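Local atomic coordinates of type IV secretion system protein DotB (Yersinia pseudotuberculosis IP 31758, PDB entry 6GEF), a protein that probably hydrolyses ATP to power type IVb secretion, as a hexameric ATPase of the GspE family. Residues A[36-41]-A[110-115]; A[96-101]-A[106-111]; A[191-196]-A[324-329]; A[269-274]-A[298-303]. All coordinates share one frame; numbering follows the deposited sequence.

Contacts 1 and 2 both use strand 108-115, the edge strand of the antiparallel sheet. Contact 1 seats helix 38-50 over its buried face, whereas contact 2, partly buried, joins it to helix 98-104, which comes just before it in the chain. Contacts 3 and 4 belong to the mixed P-loop sheet and its helices, and contact 4 is nested in the loop that contact 3 closes. Contact 3 is the most central, its centre about 7 Å from the centre of the chain, and a side-chain hydrogen bond carries it. Contact 1 relies on aromatic packing and contact 4 on aliphatic packing; contact 2 mixes aliphatic contact with a weak backbone bond. Contacts 2 and 4 also touch the second subunit.

Contact 1: A[36-41]-A[110-115]; sequences EHEAQF and TRYEVF
Y112 reaches out from its strand between two side chains of the opening helical turn, F41 and E38, and gives up more surface to the contact than either of them. The nearest approach is made by its hydroxyl: Y112 OH lies 3.5 Å from F41 CD2. Just behind it the two rings approach, with F41 CE2 3.9 Å from Y112 CZ. Their planes are inclined at 44° and their centroids are 5.5 Å apart, an oblique meeting. On Y112, CG stands anti to the backbone N (chi1 180°), which carries the ring out from the strand to the helix. E38 approaches from the opposite direction on an extended chain. Its OE1 comes near the plane of the tyrosine ring, at the edge, and lies 3.6 Å from Y112 OH; the same carboxylate oxygen has a weak, long ion pair with K42. Tyrosine suits this place because its ring can be buried against phenylalanine while its hydroxyl remains beside a carboxylate. F41 also packs on I88 and I64, and Y112 on V133 of the adjoining strand. Here an amphipathic helix covers an antiparallel sheet near its edge strand, as in the PAS-like N-terminal domain of related secretion and pilus ATPases.

Contact 2: A[96-101]-A[106-111]; sequences SSVLTE and KLINTR
I108 points the end of its side chain against the start and middle of the short helix 98-104, where CD1 meets both V98 and E101. The extended outer torsion of the isoleucine (chi2 -175°) puts this methyl at the tip of the side chain. E101 crosses it at about a right angle: the methylene CG of E101 sits 3.7 Å from I108 CD1, and the glutamate contributes chiefly its aliphatic part. The bend at its chi2 (-140°) brings the carboxylate alongside the same methyl, with OE1 3.9 Å from I108 CD1. One turn earlier, I108 CD1 lies 3.7 Å from V98 O, with V98 CB a little farther off. The methyl thus packs between this turn and the stem of E101 at a short helix-to-strand connection, where the chain leaves helix 98-104 and enters the edge strand 108-115 of the antiparallel sheet. Backbone and side chain both help to close that turn. K106 N gives a weak hydrogen bond of 2.9 Å to E101 O, bent to 122° at the hydrogen. Next to it, E101 CB lies 3.7 Å from K106 CB. Beyond CB the lysine chain turns away from the helix, which suits a long charged residue at an exposed site. On the helix, V98 packs also on A89 and S93 of helix 82-93; on the strand, L107 and N109 lean on I247 and R254 of the second subunit.

Contact 3: A[191-196]-A[324-329]; sequences STTFSS and MAQTLV
Helix 187-203, which starts within the GKTSSGKS sequence, probably the Walker A motif of this ATPase, lies against the central sheet through T193, two residues beyond the S191 that ends the motif. T193 and Q326 come from opposite directions, one from the helix and the other from strand 320-330, and meet at their polar ends. T193 OG1 donates a hydrogen bond of 2.7 Å to Q326 OE1. The hydroxyl lies in the amide's carbonyl plane, on a lone pair, and the C=O...donor angle of 105° shows that it comes in from the side of the oxygen. Q326 gets there by an extended chain beyond CG, while its CG lies between the backbone N and the carbonyl carbon (chi1 51°). The CG2 branch of T193 lies 4.3 Å from M324 SD, a looser apolar touch; threonine supplies a polar and an apolar branch to one spot. R340 of strand 336-344 adds weak hydrogen bonds to both T193 OG1 and Q326 OE1, and T193 OG1 has another with G189 O, a network of weak bonds round the buried polar groups. Glutamine suits this site because it spans the gap to the helix and ends in a group that can bond. On the neighbouring strand 179-183, V182 packs against both T193 and M324. Such seating of the P-loop helix on parallel strands is part of the core of the RecA-like P-loop NTPase fold.

Contact 4: A[269-274]-A[298-303]; sequences QSIESA and RRLISR
I271 packs its CD1 methyl against L300 near the end of helix 293-302 and R303 just after it, and this is where the packing is tight. The methyl is 3.7 Å from L300 CD2 and 3.6 Å from the backbone O of the same leucine, while R303 CB lies 3.8 Å from I271 CD1. I271 and L300 cross obliquely, and the outer torsion of the isoleucine (chi2 165°) extends CD1 to the far helix, where it makes the nearest approaches. Branched aliphatic residues suit this buried position because they supply apolar surface without adding a side-chain polar group. L300 also packs on L316 and M181, and I271 on F304. R303 gives only its aliphatic stem here; bends at chi2 and chi3 turn its guanidinium away from I271. That end is polar and belongs to the subunit boundary: NH2 donates to S302 OG at 3.0 Å, in the guanidinium plane, and forms a salt bridge with D315 of the second subunit. R299 pairs with the same carboxylate, its NE 3.8 Å above the R303 guanidinium plane, so the shared aspartate can hold the two arginines together. On the other helix Q269 stays at the exposed surface. This is helix-helix packing on the flank of the P-loop sheet, where helix 268-280 forms the crossover between the parallel strands 259-264 and 284-288, beside a subunit interface of the hexamer.

Contact 1: A[36-41]-A[110-115]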
loop_
_atom_site.group_PDB
_atom_site.type_symbol
_atom_site.label_atom_id
_atom_site.label_comp_id
_atom_site.label_asym_id
_atom_site.label_seq_id
_atom_site.Cartn_x
_atom_site.Cartn_y
_atom_site.Cartn_z
ATOM N N GLU A 36 27.975 -22.011 -40.406
ATOM C CA GLU A 36 26.845 -22.879 -40.618
ATOM C C GLU A 36 26.866 -24.151 -39.779
ATOM O O GLU A 36 25.869 -24.891 -39.777
ATOM C CB GLU A 36 26.783 -23.225 -42.105
ATOM C CG GLU A 36 26.713 -22.012 -42.999
ATOM C CD GLU A 36 25.536 -21.995 -43.986
ATOM O OE1 GLU A 36 25.589 -21.258 -44.961
ATOM O OE2 GLU A 36 24.554 -22.734 -43.751
ATOM N N HIS A 37 27.956 -24.434 -39.065
ATOM C CA HIS A 37 28.063 -25.610 -38.224
ATOM C C HIS A 37 28.518 -25.223 -36.845
ATOM O O HIS A 37 29.504 -24.512 -36.706
ATOM C CB HIS A 37 29.059 -26.627 -38.845
ATOM C CG HIS A 37 28.473 -27.435 -39.957
ATOM N ND1 HIS A 37 28.521 -27.038 -41.284
ATOM C CD2 HIS A 37 27.798 -28.603 -39.932
ATOM C CE1 HIS A 37 27.886 -27.920 -42.028
ATOM N NE2 HIS A 37 27.453 -28.890 -41.240
ATOM N N GLU A 38 27.800 -25.706 -35.825
ATOM C CA GLU A 38 28.228 -25.480 -34.437
ATOM C C GLU A 38 29.668 -25.896 -34.201
ATOM O O GLU A 38 30.283 -25.461 -33.246
ATOM C CB GLU A 38 27.295 -26.212 -33.479
ATOM C CG GLU A 38 27.675 -26.126 -32.025
ATOM C CD GLU A 38 26.625 -26.654 -31.077
ATOM O OE1 GLU A 38 26.952 -26.891 -29.887
ATOM O OE2 GLU A 38 25.468 -26.834 -31.497
ATOM N N ALA A 39 30.215 -26.762 -35.063
ATOM C CA ALA A 39 31.556 -27.279 -34.859
ATOM C C ALA A 39 32.600 -26.170 -35.026
ATOM O O ALA A 39 33.578 -26.115 -34.271
ATOM C CB ALA A 39 31.830 -28.432 -35.798
ATOM N N GLN A 40 32.416 -25.287 -36.016
ATOM C CA GLN A 40 33.339 -24.208 -36.233
ATOM C C GLN A 40 33.139 -23.051 -35.273
ATOM O O GLN A 40 34.074 -22.283 -35.007
ATOM C CB GLN A 40 33.268 -23.706 -37.674
ATOM C CG GLN A 40 31.883 -23.596 -38.212
ATOM C CD GLN A 40 31.822 -23.571 -39.741
ATOM O OE1 GLN A 40 30.733 -23.501 -40.311
ATOM N NE2 GLN A 40 33.010 -23.640 -40.424
ATOM N N PHE A 41 31.953 -22.897 -34.719
ATOM C CA PHE A 41 31.777 -22.033 -33.543
ATOM C C PHE A 41 32.524 -22.567 -32.328
ATOM O O PHE A 41 33.243 -21.826 -31.660
ATOM C CB PHE A 41 30.286 -21.873 -33.228
ATOM C CG PHE A 41 30.014 -21.005 -32.044
ATOM C CD1 PHE A 41 30.512 -19.708 -31.958
ATOM C CD2 PHE A 41 29.225 -21.462 -31.012
ATOM C CE1 PHE A 41 30.256 -18.934 -30.849
ATOM C CE2 PHE A 41 28.972 -20.670 -29.883
ATOM C CZ PHE A 41 29.484 -19.418 -29.811
ATOM N N THR A 110 22.295 -18.901 -19.928
ATOM C CA THR A 110 22.541 -20.333 -19.862
ATOM C C THR A 110 24.034 -20.566 -19.675
ATOM O O THR A 110 24.803 -19.646 -19.467
ATOM C CB THR A 110 22.000 -21.042 -21.141
ATOM O OG1 THR A 110 21.111 -20.166 -21.848
ATOM C CG2 THR A 110 21.260 -22.311 -20.758
ATOM N N ARG A 111 24.434 -21.835 -19.732
ATOM C CA ARG A 111 25.818 -22.248 -19.777
ATOM C C ARG A 111 26.099 -23.003 -21.066
ATOM O O ARG A 111 25.235 -23.708 -21.590
ATOM C CB ARG A 111 26.127 -23.125 -18.583
ATOM C CG ARG A 111 26.236 -22.347 -17.247
ATOM C CD ARG A 111 25.547 -23.064 -16.100
ATOM N NE ARG A 111 24.114 -23.201 -16.360
ATOM C CZ ARG A 111 23.198 -22.260 -16.152
ATOM N NH1 ARG A 111 21.925 -22.510 -16.430
ATOM N NH2 ARG A 111 23.582 -21.063 -15.683
ATOM N N TYR A 112 27.303 -22.829 -21.597
ATOM C CA TYR A 112 27.718 -23.423 -22.851
ATOM C C TYR A 112 29.112 -24.014 -22.662
ATOM O O TYR A 112 30.051 -23.274 -22.371
ATOM C CB TYR A 112 27.723 -22.379 -23.969
ATOM C CG TYR A 112 28.157 -22.909 -25.323
ATOM C CD1 TYR A 112 27.275 -23.603 -26.136
ATOM C CD2 TYR A 112 29.471 -22.759 -25.757
ATOM C CE1 TYR A 112 27.668 -24.086 -27.367
ATOM C CE2 TYR A 112 29.882 -23.226 -26.980
ATOM C CZ TYR A 112 28.981 -23.906 -27.786
ATOM O OH TYR A 112 29.366 -24.389 -29.019
ATOM N N GLU A 113 29.234 -25.323 -22.888
ATOM C CA GLU A 113 30.470 -26.042 -22.581
ATOM C C GLU A 113 31.143 -26.477 -23.865
ATOM O O GLU A 113 30.475 -26.898 -24.819
ATOM C CB GLU A 113 30.166 -27.276 -21.722
ATOM C CG GLU A 113 29.049 -27.121 -20.715
ATOM C CD GLU A 113 29.451 -26.303 -19.476
ATOM O OE1 GLU A 113 28.574 -25.913 -18.690
ATOM O OE2 GLU A 113 30.648 -26.059 -19.309
ATOM N N VAL A 114 32.464 -26.351 -23.904
ATOM C CA VAL A 114 33.266 -26.783 -25.055
ATOM C C VAL A 114 34.457 -27.566 -24.519
ATOM O O VAL A 114 35.061 -27.191 -23.511
ATOM C CB VAL A 114 33.735 -25.557 -25.903
ATOM C CG1 VAL A 114 32.750 -24.426 -25.837
ATOM C CG2 VAL A 114 35.084 -25.068 -25.458
ATOM N N PHE A 115 34.830 -28.598 -25.255
ATOM C CA PHE A 115 35.765 -29.626 -24.739
ATOM C C PHE A 115 37.058 -29.524 -25.520
ATOM O O PHE A 115 37.053 -29.532 -26.763
ATOM C CB PHE A 115 35.178 -31.045 -24.868
ATOM C CG PHE A 115 33.843 -31.216 -24.211
ATOM C CD1 PHE A 115 32.669 -30.780 -24.861
ATOM C CD2 PHE A 115 33.747 -31.751 -22.933
ATOM C CE1 PHE A 115 31.440 -30.874 -24.234
ATOM C CE2 PHE A 115 32.507 -31.871 -22.309
ATOM C CZ PHE A 115 31.351 -31.433 -22.959
#

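Contact 2: A[96-101]-A[106-111]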
loop_
_atom_site.group_PDB
_atom_site.type_symbol
_atom_site.label_atom_id
_atom_site.label_comp_id
_atom_site.label_asym_id
_atom_site.label_seq_id
_atom_site.Cartn_x
_atom_site.Cartn_y
_atom_site.Cartn_z
ATOM N N SER A 96 15.951 -23.727 -29.637
ATOM C CA SER A 96 15.398 -23.166 -30.868
ATOM C C SER A 96 14.506 -21.933 -30.607
ATOM O O SER A 96 14.176 -21.229 -31.544
ATOM C CB SER A 96 14.618 -24.218 -31.632
ATOM O OG SER A 96 13.728 -24.930 -30.751
ATOM N N SER A 97 14.100 -21.720 -29.351
ATOM C CA SER A 97 13.040 -20.774 -29.055
ATOM C C SER A 97 13.567 -19.351 -28.796
ATOM O O SER A 97 12.814 -18.505 -28.314
ATOM C CB SER A 97 12.219 -21.258 -27.834
ATOM O OG SER A 97 13.020 -22.014 -26.948
ATOM N N VAL A 98 14.826 -19.071 -29.113
ATOM C CA VAL A 98 15.500 -17.925 -28.551
ATOM C C VAL A 98 14.855 -16.602 -29.021
ATOM O O VAL A 98 14.680 -15.673 -28.236
ATOM C CB VAL A 98 17.007 -17.955 -28.876
ATOM C CG1 VAL A 98 17.679 -19.055 -28.088
ATOM C CG2 VAL A 98 17.240 -18.138 -30.365
ATOM N N LEU A 99 14.472 -16.557 -30.290
ATOM C CA LEU A 99 13.786 -15.380 -30.805
ATOM C C LEU A 99 12.362 -15.290 -30.269
ATOM O O LEU A 99 11.833 -14.180 -30.081
ATOM C CB LEU A 99 13.782 -15.367 -32.340
ATOM C CG LEU A 99 15.065 -14.726 -32.950
ATOM C CD1 LEU A 99 16.298 -15.580 -32.671
ATOM C CD2 LEU A 99 14.865 -14.438 -34.424
ATOM N N THR A 100 11.715 -16.417 -30.026
ATOM C CA THR A 100 10.437 -16.411 -29.318
ATOM C C THR A 100 10.563 -15.737 -27.949
ATOM O O THR A 100 9.774 -14.846 -27.627
ATOM C CB THR A 100 9.908 -17.849 -29.162
ATOM O OG1 THR A 100 10.473 -18.684 -30.172
ATOM C CG2 THR A 100 8.405 -17.890 -29.279
ATOM N N GLU A 101 11.545 -16.148 -27.173
ATOM C CA GLU A 101 11.664 -15.627 -25.800
ATOM C C GLU A 101 12.136 -14.186 -25.811
ATOM O O GLU A 101 11.709 -13.375 -24.980
ATOM C CB GLU A 101 12.608 -16.501 -24.968
ATOM C CG GLU A 101 13.656 -17.221 -25.775
ATOM C CD GLU A 101 13.906 -18.656 -25.289
ATOM O OE1 GLU A 101 15.038 -19.150 -25.482
ATOM O OE2 GLU A 101 12.960 -19.259 -24.722
ATOM N N LYS A 106 11.527 -12.892 -22.131
ATOM C CA LYS A 106 12.268 -13.792 -21.262
ATOM C C LYS A 106 13.781 -13.552 -21.467
ATOM O O LYS A 106 14.268 -13.502 -22.598
ATOM C CB LYS A 106 11.921 -15.226 -21.589
ATOM C CG LYS A 106 11.707 -16.128 -20.378
ATOM C CD LYS A 106 10.413 -15.720 -19.645
ATOM C CE LYS A 106 10.622 -15.621 -18.132
ATOM N NZ LYS A 106 10.596 -16.955 -17.477
ATOM N N LEU A 107 14.489 -13.403 -20.355
ATOM C CA LEU A 107 15.914 -13.190 -20.362
ATOM C C LEU A 107 16.661 -14.500 -20.486
ATOM O O LEU A 107 16.262 -15.506 -19.919
ATOM C CB LEU A 107 16.345 -12.472 -19.077
ATOM C CG LEU A 107 15.593 -11.138 -18.803
ATOM C CD1 LEU A 107 16.153 -10.425 -17.596
ATOM C CD2 LEU A 107 15.552 -10.174 -19.983
ATOM N N ILE A 108 17.754 -14.486 -21.264
ATOM C CA ILE A 108 18.397 -15.694 -21.751
ATOM C C ILE A 108 19.799 -15.735 -21.132
ATOM O O ILE A 108 20.760 -15.169 -21.663
ATOM C CB ILE A 108 18.466 -15.696 -23.281
ATOM C CG1 ILE A 108 17.053 -15.637 -23.866
ATOM C CG2 ILE A 108 19.226 -16.949 -23.773
ATOM C CD1 ILE A 108 17.035 -15.755 -25.387
ATOM N N ASN A 109 19.912 -16.431 -20.007
ATOM C CA ASN A 109 21.192 -16.808 -19.425
ATOM C C ASN A 109 21.265 -18.326 -19.340
ATOM O O ASN A 109 20.426 -18.945 -18.732
ATOM C CB ASN A 109 21.364 -16.186 -18.046
ATOM C CG ASN A 109 21.251 -14.677 -18.066
ATOM O OD1 ASN A 109 22.193 -13.975 -18.478
ATOM N ND2 ASN A 109 20.076 -14.156 -17.649
ATOM N N THR A 110 22.295 -18.901 -19.928
ATOM C CA THR A 110 22.541 -20.333 -19.862
ATOM C C THR A 110 24.034 -20.566 -19.675
ATOM O O THR A 110 24.803 -19.646 -19.467
ATOM C CB THR A 110 22.000 -21.042 -21.141
ATOM O OG1 THR A 110 21.111 -20.166 -21.848
ATOM C CG2 THR A 110 21.260 -22.311 -20.758
ATOM N N ARG A 111 24.434 -21.835 -19.732
ATOM C CA ARG A 111 25.818 -22.248 -19.777
ATOM C C ARG A 111 26.099 -23.003 -21.066
ATOM O O ARG A 111 25.235 -23.708 -21.590
ATOM C CB ARG A 111 26.127 -23.125 -18.583
ATOM C CG ARG A 111 26.236 -22.347 -17.247
ATOM C CD ARG A 111 25.547 -23.064 -16.100
ATOM N NE ARG A 111 24.114 -23.201 -16.360
ATOM C CZ ARG A 111 23.198 -22.260 -16.152
ATOM N NH1 ARG A 111 21.925 -22.510 -16.430
ATOM N NH2 ARG A 111 23.582 -21.063 -15.683
#

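Contact 3: A[191-196]-A[324-329]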
loop_
_atom_site.group_PDB
_atom_site.type_symbol
_atom_site.label_atom_id
_atom_site.label_comp_id
_atom_site.label_asym_id
_atom_site.label_seq_id
_atom_site.Cartn_x
_atom_site.Cartn_y
_atom_site.Cartn_z
ATOM N N SER A 191 36.822 -12.709 -6.492
ATOM C CA SER A 191 36.496 -14.129 -6.569
ATOM C C SER A 191 37.776 -14.975 -6.592
ATOM O O SER A 191 37.865 -15.978 -5.876
ATOM C CB SER A 191 35.662 -14.419 -7.827
ATOM O OG SER A 191 34.907 -13.248 -8.194
ATOM N N THR A 192 38.759 -14.588 -7.393
ATOM C CA THR A 192 39.933 -15.410 -7.564
ATOM C C THR A 192 40.819 -15.337 -6.330
ATOM O O THR A 192 41.384 -16.362 -5.883
ATOM C CB THR A 192 40.713 -15.005 -8.830
ATOM O OG1 THR A 192 41.406 -13.800 -8.595
ATOM C CG2 THR A 192 39.745 -14.825 -9.985
ATOM N N THR A 193 41.031 -14.143 -5.782
ATOM C CA THR A 193 41.793 -14.009 -4.553
ATOM C C THR A 193 41.206 -14.890 -3.446
ATOM O O THR A 193 41.929 -15.694 -2.817
ATOM C CB THR A 193 41.868 -12.563 -4.116
ATOM O OG1 THR A 193 42.630 -11.813 -5.064
ATOM C CG2 THR A 193 42.466 -12.430 -2.725
ATOM N N PHE A 194 39.907 -14.751 -3.202
ATOM C CA PHE A 194 39.290 -15.475 -2.091
ATOM C C PHE A 194 39.215 -16.965 -2.341
ATOM O O PHE A 194 39.386 -17.759 -1.427
ATOM C CB PHE A 194 37.876 -14.912 -1.802
ATOM C CG PHE A 194 37.850 -13.850 -0.733
ATOM C CD1 PHE A 194 38.741 -13.858 0.295
ATOM C CD2 PHE A 194 36.947 -12.813 -0.801
ATOM C CE1 PHE A 194 38.720 -12.885 1.268
ATOM C CE2 PHE A 194 36.902 -11.822 0.154
ATOM C CZ PHE A 194 37.795 -11.865 1.195
ATOM N N SER A 195 39.002 -17.361 -3.589
ATOM C CA SER A 195 39.022 -18.781 -3.940
ATOM C C SER A 195 40.393 -19.366 -3.701
ATOM O O SER A 195 40.524 -20.434 -3.091
ATOM C CB SER A 195 38.562 -18.962 -5.391
ATOM O OG SER A 195 39.357 -18.197 -6.271
ATOM N N SER A 196 41.435 -18.716 -4.192
ATOM C CA SER A 196 42.804 -19.174 -3.918
ATOM C C SER A 196 43.042 -19.283 -2.421
ATOM O O SER A 196 43.552 -20.294 -1.939
ATOM C CB SER A 196 43.813 -18.222 -4.569
ATOM O OG SER A 196 43.827 -18.392 -5.974
ATOM N N MET A 324 42.270 -5.943 2.096
ATOM C CA MET A 324 42.967 -5.896 0.818
ATOM C C MET A 324 42.088 -5.191 -0.201
ATOM O O MET A 324 40.978 -5.602 -0.470
ATOM C CB MET A 324 43.271 -7.313 0.344
ATOM C CG MET A 324 44.259 -7.377 -0.818
ATOM S SD MET A 324 44.732 -9.051 -1.244
ATOM C CE MET A 324 46.191 -9.250 -0.238
ATOM N N ALA A 325 42.600 -4.085 -0.737
ATOM C CA ALA A 325 42.201 -3.609 -2.069
ATOM C C ALA A 325 43.160 -4.136 -3.124
ATOM O O ALA A 325 44.355 -4.211 -2.901
ATOM C CB ALA A 325 42.185 -2.083 -2.106
ATOM N N GLN A 326 42.601 -4.517 -4.264
ATOM C CA GLN A 326 43.379 -4.955 -5.418
ATOM C C GLN A 326 42.825 -4.389 -6.679
ATOM O O GLN A 326 41.616 -4.220 -6.817
ATOM C CB GLN A 326 43.404 -6.480 -5.522
ATOM C CG GLN A 326 42.008 -7.114 -5.453
ATOM C CD GLN A 326 42.078 -8.607 -5.267
ATOM O OE1 GLN A 326 43.109 -9.146 -4.856
ATOM N NE2 GLN A 326 40.986 -9.273 -5.514
ATOM N N THR A 327 43.718 -3.991 -7.586
ATOM C CA THR A 327 43.335 -3.500 -8.912
ATOM C C THR A 327 44.211 -4.170 -9.955
ATOM O O THR A 327 45.308 -4.637 -9.667
ATOM C CB THR A 327 43.473 -1.970 -8.977
ATOM O OG1 THR A 327 42.861 -1.465 -10.161
ATOM C CG2 THR A 327 44.926 -1.547 -9.017
ATOM N N LEU A 328 43.727 -4.164 -11.180
ATOM C CA LEU A 328 44.425 -4.770 -12.314
ATOM C C LEU A 328 45.148 -3.719 -13.115
ATOM O O LEU A 328 44.552 -2.733 -13.519
ATOM C CB LEU A 328 43.436 -5.540 -13.213
ATOM C CG LEU A 328 42.975 -6.911 -12.735
ATOM C CD1 LEU A 328 42.228 -7.606 -13.843
ATOM C CD2 LEU A 328 44.172 -7.698 -12.202
ATOM N N VAL A 329 46.447 -3.912 -13.312
ATOM C CA VAL A 329 47.286 -2.988 -14.070
ATOM C C VAL A 329 47.950 -3.754 -15.219
ATOM O O VAL A 329 47.911 -4.989 -15.306
ATOM C CB VAL A 329 48.338 -2.322 -13.157
ATOM C CG1 VAL A 329 47.643 -1.491 -12.081
ATOM C CG2 VAL A 329 49.263 -3.324 -12.571
#

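Contact 4: A[269-274]-A[298-303]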
loop_
_atom_site.group_PDB
_atom_site.type_symbol
_atom_site.label_atom_id
_atom_site.label_comp_id
_atom_site.label_asym_id
_atom_site.label_seq_id
_atom_site.Cartn_x
_atom_site.Cartn_y
_atom_site.Cartn_z
ATOM N N GLN A 269 22.531 -3.614 6.322
ATOM C CA GLN A 269 22.144 -4.932 6.822
ATOM C C GLN A 269 23.236 -5.959 6.508
ATOM O O GLN A 269 23.474 -6.885 7.292
ATOM C CB GLN A 269 20.791 -5.369 6.262
ATOM C CG GLN A 269 20.499 -6.838 6.492
ATOM C CD GLN A 269 19.121 -7.285 6.138
ATOM O OE1 GLN A 269 18.441 -7.806 6.990
ATOM N NE2 GLN A 269 18.713 -7.094 4.891
ATOM N N SER A 270 23.855 -5.882 5.339
ATOM C CA SER A 270 24.959 -6.769 5.017
ATOM C C SER A 270 26.122 -6.596 5.994
ATOM O O SER A 270 26.691 -7.560 6.506
ATOM C CB SER A 270 25.421 -6.557 3.582
ATOM O OG SER A 270 25.943 -5.272 3.399
ATOM N N ILE A 271 26.510 -5.348 6.248
ATOM C CA ILE A 271 27.601 -5.074 7.175
ATOM C C ILE A 271 27.256 -5.583 8.569
ATOM O O ILE A 271 28.081 -6.234 9.234
ATOM C CB ILE A 271 27.937 -3.569 7.209
ATOM C CG1 ILE A 271 28.198 -3.058 5.776
ATOM C CG2 ILE A 271 29.118 -3.288 8.101
ATOM C CD1 ILE A 271 28.168 -1.554 5.671
ATOM N N GLU A 272 26.024 -5.316 9.025
ATOM C CA GLU A 272 25.615 -5.757 10.359
ATOM C C GLU A 272 25.595 -7.288 10.463
ATOM O O GLU A 272 26.027 -7.831 11.466
ATOM C CB GLU A 272 24.250 -5.176 10.704
ATOM C CG GLU A 272 24.276 -3.740 11.165
ATOM C CD GLU A 272 22.856 -3.241 11.537
ATOM O OE1 GLU A 272 21.806 -3.675 10.895
ATOM O OE2 GLU A 272 22.776 -2.379 12.466
ATOM N N SER A 273 25.145 -7.948 9.419
ATOM C CA SER A 273 25.136 -9.420 9.418
ATOM C C SER A 273 26.538 -9.963 9.408
ATOM O O SER A 273 26.830 -10.979 10.040
ATOM C CB SER A 273 24.303 -9.949 8.246
ATOM O OG SER A 273 24.230 -11.363 8.336
ATOM N N ALA A 274 27.448 -9.351 8.668
ATOM C CA ALA A 274 28.875 -9.677 8.799
ATOM C C ALA A 274 29.333 -9.529 10.241
ATOM O O ALA A 274 30.059 -10.365 10.757
ATOM C CB ALA A 274 29.694 -8.794 7.861
ATOM N N ARG A 298 35.720 4.268 4.859
ATOM C CA ARG A 298 34.756 5.307 4.540
ATOM C C ARG A 298 33.393 4.719 4.060
ATOM O O ARG A 298 32.355 5.095 4.562
ATOM C CB ARG A 298 35.315 6.207 3.418
ATOM C CG ARG A 298 36.261 7.256 3.861
ATOM C CD ARG A 298 35.561 8.226 4.810
ATOM N NE ARG A 298 35.437 9.585 4.320
ATOM C CZ ARG A 298 36.450 10.349 3.932
ATOM N NH1 ARG A 298 37.699 9.846 3.855
ATOM N NH2 ARG A 298 36.202 11.630 3.587
ATOM N N ARG A 299 33.463 3.753 3.143
ATOM C CA ARG A 299 32.271 3.301 2.496
ATOM C C ARG A 299 31.392 2.532 3.470
ATOM O O ARG A 299 30.165 2.721 3.532
ATOM C CB ARG A 299 32.625 2.431 1.271
ATOM C CG ARG A 299 31.442 1.649 0.679
ATOM C CD ARG A 299 31.277 1.939 -0.800
ATOM N NE ARG A 299 29.964 1.598 -1.282
ATOM C CZ ARG A 299 29.562 0.391 -1.661
ATOM N NH1 ARG A 299 30.404 -0.652 -1.567
ATOM N NH2 ARG A 299 28.315 0.216 -2.103
ATOM N N LEU A 300 31.980 1.598 4.208
ATOM C CA LEU A 300 31.220 0.857 5.209
ATOM C C LEU A 300 30.661 1.791 6.255
ATOM O O LEU A 300 29.505 1.631 6.687
ATOM C CB LEU A 300 32.093 -0.227 5.842
ATOM C CG LEU A 300 32.646 -1.311 4.924
ATOM C CD1 LEU A 300 33.453 -2.286 5.747
ATOM C CD2 LEU A 300 31.504 -1.937 4.131
ATOM N N ILE A 301 31.451 2.763 6.714
ATOM C CA ILE A 301 30.972 3.690 7.738
ATOM C C ILE A 301 29.798 4.514 7.232
ATOM O O ILE A 301 28.891 4.826 7.998
ATOM C CB ILE A 301 32.145 4.575 8.229
ATOM C CG1 ILE A 301 33.036 3.786 9.191
ATOM C CG2 ILE A 301 31.656 5.874 8.859
ATOM C CD1 ILE A 301 34.388 4.443 9.394
ATOM N N SER A 302 29.816 4.876 5.945
ATOM C CA SER A 302 28.783 5.749 5.403
ATOM C C SER A 302 27.380 5.146 5.580
ATOM O O SER A 302 26.415 5.867 5.732
ATOM C CB SER A 302 29.063 6.062 3.945
ATOM O OG SER A 302 28.933 4.902 3.136
ATOM N N ARG A 303 27.304 3.815 5.567
ATOM C CA ARG A 303 26.005 3.159 5.555
ATOM C C ARG A 303 25.225 3.342 6.840
ATOM O O ARG A 303 24.028 3.052 6.875
ATOM C CB ARG A 303 26.165 1.663 5.215
ATOM C CG ARG A 303 26.031 1.379 3.716
ATOM C CD ARG A 303 27.368 1.401 3.032
ATOM N NE ARG A 303 27.606 2.681 2.374
ATOM C CZ ARG A 303 27.172 2.995 1.147
ATOM N NH1 ARG A 303 26.442 2.150 0.445
ATOM N NH2 ARG A 303 27.445 4.168 0.643
#